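Local coordinates for putative cytoplasmic protein (Salmonella typhimurium, PDB 2GK3) that is of unknown function but belongs to a glutamine amidotransferase-like family and assembles into a hexamer, at residues E[18-23]-E[37-42]; E[128-133]-E[155-160]. One frame throughout, in Å; residues are numbered along the deposited sequence.

Contact 1 (E[18-23]-E[37-42]); sequences ESWHIH and KYEEGA
Trp20 and Glu39 face each other as a hydrogen-bonded pair in an antiparallel beta hairpin, the long arm built from strands 12-28 and 31-40. The segment axes approach to 4.7 Å with their directions 159° apart. Backbone evidence for the pairing is a mutual bond between Trp20 and Glu39, another between Ile22 and Lys37, and a further bond from Gly41 N to Glu18 O, 2.7 Å. Ser19 with Glu40 and His21 with Tyr38 are the non-hydrogen-bonded pairs. Where the strands part, a water donates to Glu18 O and accepts from Ala42 N.

On the face carrying Trp20, Ile22, Lys37 and Glu39, polar and nonpolar contacts combine. Ile22 CD1 packs 3.4 Å from Glu39 OE2, and Lys37 NZ is a long 3.4 Å from Glu39 OE1, a salt bridge whose hydrogen bond is weak. At the far side of the indole, CH2 lies 3.4 Å from Gly41 CA, the glycine letting the backbone run this close to the ring.

The other face carries Ser19, His21, Tyr38 and Glu40, and its main contact is between the two rings. Tyr38 CG is anti to the backbone N (chi1 -177°), and in the His21 conformer described here, one of two, Tyr38 CD1 sits over one face of the imidazole, toward the rim, 3.3 Å from His21 NE2. Tyr38 OH donates to the anti lone pair of Glu40 OE1. His21 to His23 continue the sheet into a strand of a second subunit, so the hairpin serves the hexamer directly.

The Trp20-Glu39 side-chain bond is nearly straight: Trp20 NE1 reaches Glu39 OE2 at 2.9 Å with 170° at the hydrogen, in the indole plane but from above the carboxylate plane.

Contact 2 (E[128-133]-E[155-160]); sequences LSFMGI and GDDRVE
Gly132 and Asp156 bring the two backbones together, their CA atoms 5.4 Å apart, where the touching parts of loop 128-133 and segment 155-160 run at 83° to each other. With no strand pairing between them, the hydrogen bonds across the contact are supplied by a side chain.

The Asp157 carboxylate grips two successive amides of the loop. Its OD2 accepts from Met131 N at 2.9 Å and its OD1 from Gly132 N at 2.7 Å, both donors lying above the carboxylate plane. CG of Asp157 stands between its own backbone N and carbonyl carbon (chi1 65°), and the second torsion, near 0°, then sets the two oxygens. OD1 has a further donor in Asn190 ND2, so this buried carboxylate accepts from three donors: Met131 N, Gly132 N and Asn190 ND2. Selenomethionine Met131 crosses Asp157 at about a right angle, and its CB rests 3.2 Å from Gly155 O.

Asp156 organises the second half of the contact. Its OD1 accepts from Arg158 N, closing an Asx turn, while Arg158 approaches side-on: NE and NH2 bond to the carboxylate, Arg158 NH2 reaching Asp156 OD2 at 2.9 Å. Arg158 NH1 extends the salt-bridge network to Glu160 OE2 and also bonds Asn89 of a fifth subunit. Glu134 N donates to Asp156 OD2, tying the turn to the loop just beyond Ile133. With the guanidinium edge engaged by Asp156, Ile133 CG1 lies over one face, 3.6 Å above the plane of the Arg158 guanidinium and toward its rim.

In the fold, the loop follows strand 120-124, and segment 155-160 leads into strand 158-161, which pairs antiparallel with strand 185-194.

Contact 1 lies on the projecting hairpin and contact 2 is buried nearer the chain centre: their centres are about 15 and 12 Å, respectively, from that centre. They are separate in space, with centres about 19 Å apart and nearest atoms about 7 Å apart, and contact 1 closes along the chain before contact 2 opens. Asp85 gives a concrete connection, since the Glu18 side chain touches it and Asp85 OD1 accepts from Leu128 N. Both contacts also touch the second subunit, Trp20 packing on Lys28 and Ile133 on Phe33 of that chain. Both thus lie at subunit interfaces of the hexamer; no ligand or catalytic residue is identified at either.

Contact 1 (E[18-23]-E[37-42])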
loop_
_atom_site.group_PDB
_atom_site.type_symbol
_atom_site.label_atom_id
_atom_site.label_comp_id
_atom_site.label_asym_id
_atom_site.label_seq_id
_atom_site.Cartn_x
_atom_site.Cartn_y
_atom_site.Cartn_z
ATOM N N GLU E 18 19.124 -11.131 2.192
ATOM C CA GLU E 18 19.652 -9.848 2.698
ATOM C C GLU E 18 19.446 -8.656 1.756
ATOM O O GLU E 18 20.297 -7.775 1.644
ATOM C CB GLU E 18 21.130 -9.986 3.125
ATOM C CG GLU E 18 21.326 -10.705 4.442
ATOM C CD GLU E 18 20.779 -9.935 5.640
ATOM O OE1 GLU E 18 20.637 -8.692 5.566
ATOM O OE2 GLU E 18 20.490 -10.582 6.670
ATOM N N SER E 19 18.287 -8.631 1.103
ATOM C CA SER E 19 17.885 -7.485 0.297
ATOM C C SER E 19 16.395 -7.237 0.428
ATOM O O SER E 19 15.633 -8.155 0.722
ATOM C CB SER E 19 18.260 -7.704 -1.166
ATOM O OG SER E 19 17.589 -8.820 -1.683
ATOM N N TRP E 20 15.989 -5.990 0.215
ATOM C CA TRP E 20 14.589 -5.625 0.312
ATOM C C TRP E 20 14.266 -4.366 -0.494
ATOM O O TRP E 20 15.159 -3.583 -0.826
ATOM C CB TRP E 20 14.160 -5.470 1.784
ATOM C CG TRP E 20 15.025 -4.533 2.529
ATOM C CD1 TRP E 20 14.922 -3.170 2.543
ATOM C CD2 TRP E 20 16.142 -4.858 3.368
ATOM N NE1 TRP E 20 15.898 -2.630 3.344
ATOM C CE2 TRP E 20 16.663 -3.643 3.858
ATOM C CE3 TRP E 20 16.746 -6.055 3.758
ATOM C CZ2 TRP E 20 17.763 -3.591 4.710
ATOM C CZ3 TRP E 20 17.831 -6.005 4.595
ATOM C CH2 TRP E 20 18.333 -4.784 5.064
ATOM N N HIS E 21 12.972 -4.175 -0.770
ATOM C CA HIS E 21 12.448 -3.055 -1.555
ATOM C C HIS E 21 11.338 -2.358 -0.748
ATOM O O HIS E 21 10.190 -2.820 -0.756
ATOM C CB HIS E 21 11.830 -3.577 -2.872
ATOM C CG HIS E 21 12.819 -3.906 -3.953
ATOM N ND1 HIS E 21 13.309 -5.178 -4.154
ATOM C CD2 HIS E 21 13.356 -3.142 -4.933
ATOM C CE1 HIS E 21 14.132 -5.179 -5.189
ATOM N NE2 HIS E 21 14.179 -3.954 -5.680
ATOM N N ILE E 22 11.650 -1.259 -0.055
ATOM C CA ILE E 22 10.622 -0.570 0.738
ATOM C C ILE E 22 9.818 0.344 -0.158
ATOM O O ILE E 22 10.375 1.132 -0.918
ATOM C CB ILE E 22 11.158 0.257 1.951
ATOM C CG1 ILE E 22 11.989 -0.599 2.914
ATOM C CG2 ILE E 22 10.005 0.881 2.727
ATOM C CD1 ILE E 22 13.467 -0.420 2.718
ATOM N N HIS E 23 8.499 0.219 -0.067
ATOM C CA HIS E 23 7.622 1.267 -0.518
ATOM C C HIS E 23 7.216 2.087 0.706
ATOM O O HIS E 23 6.659 1.544 1.642
ATOM C CB HIS E 23 6.416 0.674 -1.223
ATOM C CG HIS E 23 5.518 1.704 -1.826
ATOM N ND1 HIS E 23 5.949 2.587 -2.795
ATOM C CD2 HIS E 23 4.220 2.008 -1.580
ATOM C CE1 HIS E 23 4.952 3.390 -3.122
ATOM N NE2 HIS E 23 3.891 3.059 -2.402
ATOM N N LYS E 37 12.525 2.520 -2.047
ATOM C CA LYS E 37 13.875 2.420 -1.545
ATOM C C LYS E 37 14.359 0.960 -1.589
ATOM O O LYS E 37 13.854 0.106 -0.843
ATOM C CB LYS E 37 13.913 2.982 -0.103
ATOM C CG LYS E 37 15.314 3.169 0.442
ATOM C CD LYS E 37 15.322 3.604 1.919
ATOM C CE LYS E 37 16.753 3.946 2.313
ATOM N NZ LYS E 37 16.904 4.104 3.785
ATOM N N TYR E 38 15.310 0.683 -2.480
ATOM C CA TYR E 38 16.090 -0.554 -2.421
ATOM C C TYR E 38 17.279 -0.448 -1.428
ATOM O O TYR E 38 17.915 0.603 -1.321
ATOM C CB TYR E 38 16.575 -0.933 -3.816
ATOM C CG TYR E 38 17.333 -2.233 -3.868
ATOM C CD1 TYR E 38 16.680 -3.454 -3.648
ATOM C CD2 TYR E 38 18.693 -2.256 -4.150
ATOM C CE1 TYR E 38 17.367 -4.667 -3.697
ATOM C CE2 TYR E 38 19.401 -3.469 -4.199
ATOM C CZ TYR E 38 18.732 -4.665 -3.964
ATOM O OH TYR E 38 19.405 -5.864 -4.009
ATOM N N GLU E 39 17.551 -1.526 -0.690
ATOM C CA GLU E 39 18.747 -1.623 0.157
ATOM C C GLU E 39 19.206 -3.057 0.179
ATOM O O GLU E 39 18.418 -3.983 -0.040
ATOM C CB GLU E 39 18.520 -1.178 1.618
ATOM C CG GLU E 39 17.604 0.028 1.852
ATOM C CD GLU E 39 17.565 0.450 3.316
ATOM O OE1 GLU E 39 18.544 1.092 3.754
ATOM O OE2 GLU E 39 16.571 0.147 4.033
ATOM N N GLU E 40 20.497 -3.237 0.430
ATOM C CA GLU E 40 21.058 -4.542 0.711
ATOM C C GLU E 40 21.600 -4.518 2.128
ATOM O O GLU E 40 22.209 -3.536 2.539
ATOM C CB GLU E 40 22.122 -4.883 -0.307
ATOM C CG GLU E 40 21.496 -5.116 -1.654
ATOM C CD GLU E 40 22.476 -5.482 -2.732
ATOM O OE1 GLU E 40 22.006 -5.918 -3.797
ATOM O OE2 GLU E 40 23.700 -5.348 -2.521
ATOM N N GLY E 41 21.360 -5.599 2.870
ATOM C CA GLY E 41 21.523 -5.596 4.312
ATOM C C GLY E 41 22.813 -6.143 4.874
ATOM O O GLY E 41 23.127 -5.879 6.038
ATOM N N ALA E 42 23.550 -6.900 4.056
ATOM C CA ALA E 42 24.772 -7.591 4.499
ATOM C C ALA E 42 26.069 -7.168 3.775
ATOM O O ALA E 42 27.026 -7.941 3.696
ATOM C CB ALA E 42 24.584 -9.114 4.446
HETATM O O HOH W 1 23.356 -7.528 1.064
#

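Contact 2 (E[128-133]-E[155-160])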
loop_
_atom_site.group_PDB
_atom_site.type_symbol
_atom_site.label_atom_id
_atom_site.label_comp_id
_atom_site.label_asym_id
_atom_site.label_seq_id
_atom_site.Cartn_x
_atom_site.Cartn_y
_atom_site.Cartn_z
ATOM N N LEU E 128 12.733 -12.456 8.360
ATOM C CA LEU E 128 12.355 -13.401 7.276
ATOM C C LEU E 128 13.188 -14.671 7.245
ATOM O O LEU E 128 13.404 -15.273 6.206
ATOM C CB LEU E 128 12.217 -12.701 5.892
ATOM C CG LEU E 128 10.774 -12.235 6.116
ATOM C CD1 LEU E 128 10.540 -10.740 6.267
ATOM C CD2 LEU E 128 9.647 -12.966 5.367
ATOM N N SER E 129 13.659 -15.043 8.429
ATOM C CA SER E 129 14.312 -16.318 8.667
ATOM C C SER E 129 13.480 -17.144 9.674
ATOM O O SER E 129 12.653 -16.592 10.415
ATOM C CB SER E 129 15.712 -16.067 9.224
ATOM O OG SER E 129 16.603 -15.577 8.232
ATOM N N PHE E 130 13.718 -18.461 9.681
ATOM C CA PHE E 130 13.063 -19.414 10.582
ATOM C C PHE E 130 11.546 -19.254 10.502
ATOM O O PHE E 130 10.956 -19.497 9.427
ATOM C CB PHE E 130 13.653 -19.318 12.001
ATOM C CG PHE E 130 15.133 -19.633 12.040
ATOM C CD1 PHE E 130 15.585 -20.926 11.781
ATOM C CD2 PHE E 130 16.076 -18.618 12.264
ATOM C CE1 PHE E 130 16.975 -21.218 11.768
ATOM C CE2 PHE E 130 17.454 -18.890 12.251
ATOM C CZ PHE E 130 17.910 -20.181 12.002
HETATM N N MSE E 131 10.892 -18.852 11.589
HETATM C CA MSE E 131 9.483 -18.457 11.443
HETATM C C MSE E 131 9.396 -16.961 11.218
HETATM O O MSE E 131 8.706 -16.512 10.318
HETATM C CB MSE E 131 8.608 -18.914 12.632
HETATM C CG MSE E 131 8.409 -20.403 12.683
HETATM SE SE MSE E 131 7.401 -21.050 11.083
HETATM C CE MSE E 131 5.725 -21.521 12.033
ATOM N N GLY E 132 10.109 -16.201 12.043
ATOM C CA GLY E 132 10.222 -14.761 11.893
ATOM C C GLY E 132 8.988 -13.954 12.235
ATOM O O GLY E 132 8.052 -14.443 12.887
ATOM N N ILE E 133 8.989 -12.704 11.787
ATOM C CA ILE E 133 7.900 -11.777 12.107
ATOM C C ILE E 133 6.565 -12.252 11.533
ATOM O O ILE E 133 6.461 -12.580 10.337
ATOM C CB ILE E 133 8.198 -10.279 11.712
ATOM C CG1 ILE E 133 7.155 -9.361 12.395
ATOM C CG2 ILE E 133 8.285 -10.113 10.172
ATOM C CD1 ILE E 133 7.478 -7.904 12.424
ATOM N N GLY E 155 4.597 -20.274 15.883
ATOM C CA GLY E 155 4.235 -18.942 15.419
ATOM C C GLY E 155 5.462 -18.051 15.324
ATOM O O GLY E 155 6.599 -18.528 15.148
ATOM N N ASP E 156 5.216 -16.750 15.431
ATOM C CA ASP E 156 6.258 -15.735 15.472
ATOM C C ASP E 156 7.246 -16.109 16.568
ATOM O O ASP E 156 6.851 -16.360 17.722
ATOM C CB ASP E 156 5.614 -14.365 15.750
ATOM C CG ASP E 156 6.594 -13.212 15.627
ATOM O OD1 ASP E 156 7.777 -13.365 16.018
ATOM O OD2 ASP E 156 6.147 -12.135 15.153
ATOM N N ASP E 157 8.527 -16.136 16.191
ATOM C CA ASP E 157 9.583 -16.727 17.010
ATOM C C ASP E 157 10.652 -15.715 17.431
ATOM O O ASP E 157 11.713 -16.096 17.933
ATOM C CB ASP E 157 10.205 -17.942 16.285
ATOM C CG ASP E 157 10.928 -17.563 15.002
ATOM O OD1 ASP E 157 10.932 -16.358 14.636
ATOM O OD2 ASP E 157 11.517 -18.467 14.363
ATOM N N ARG E 158 10.368 -14.435 17.196
ATOM C CA ARG E 158 11.248 -13.346 17.569
ATOM C C ARG E 158 11.294 -13.203 19.089
ATOM O O ARG E 158 10.265 -13.290 19.776
ATOM C CB ARG E 158 10.731 -12.000 17.031
ATOM C CG ARG E 158 10.848 -11.761 15.547
ATOM C CD ARG E 158 10.119 -10.457 15.154
ATOM N NE ARG E 158 8.703 -10.454 15.554
ATOM C CZ ARG E 158 8.076 -9.481 16.222
ATOM N NH1 ARG E 158 8.699 -8.359 16.565
ATOM N NH2 ARG E 158 6.791 -9.608 16.498
ATOM N N VAL E 159 12.503 -12.979 19.592
ATOM C CA VAL E 159 12.694 -12.463 20.922
ATOM C C VAL E 159 13.315 -11.094 20.728
ATOM O O VAL E 159 14.429 -10.967 20.219
ATOM C CB VAL E 159 13.581 -13.403 21.780
ATOM C CG1 VAL E 159 13.937 -12.739 23.149
ATOM C CG2 VAL E 159 12.868 -14.767 21.976
ATOM N N GLU E 160 12.563 -10.059 21.073
ATOM C CA GLU E 160 13.075 -8.675 20.971
ATOM C C GLU E 160 13.716 -8.261 22.307
ATOM O O GLU E 160 13.079 -8.347 23.375
ATOM C CB GLU E 160 11.959 -7.697 20.593
ATOM C CG GLU E 160 11.238 -8.033 19.283
ATOM C CD GLU E 160 12.073 -7.725 18.027
ATOM O OE1 GLU E 160 13.251 -7.313 18.148
ATOM O OE2 GLU E 160 11.533 -7.895 16.912
#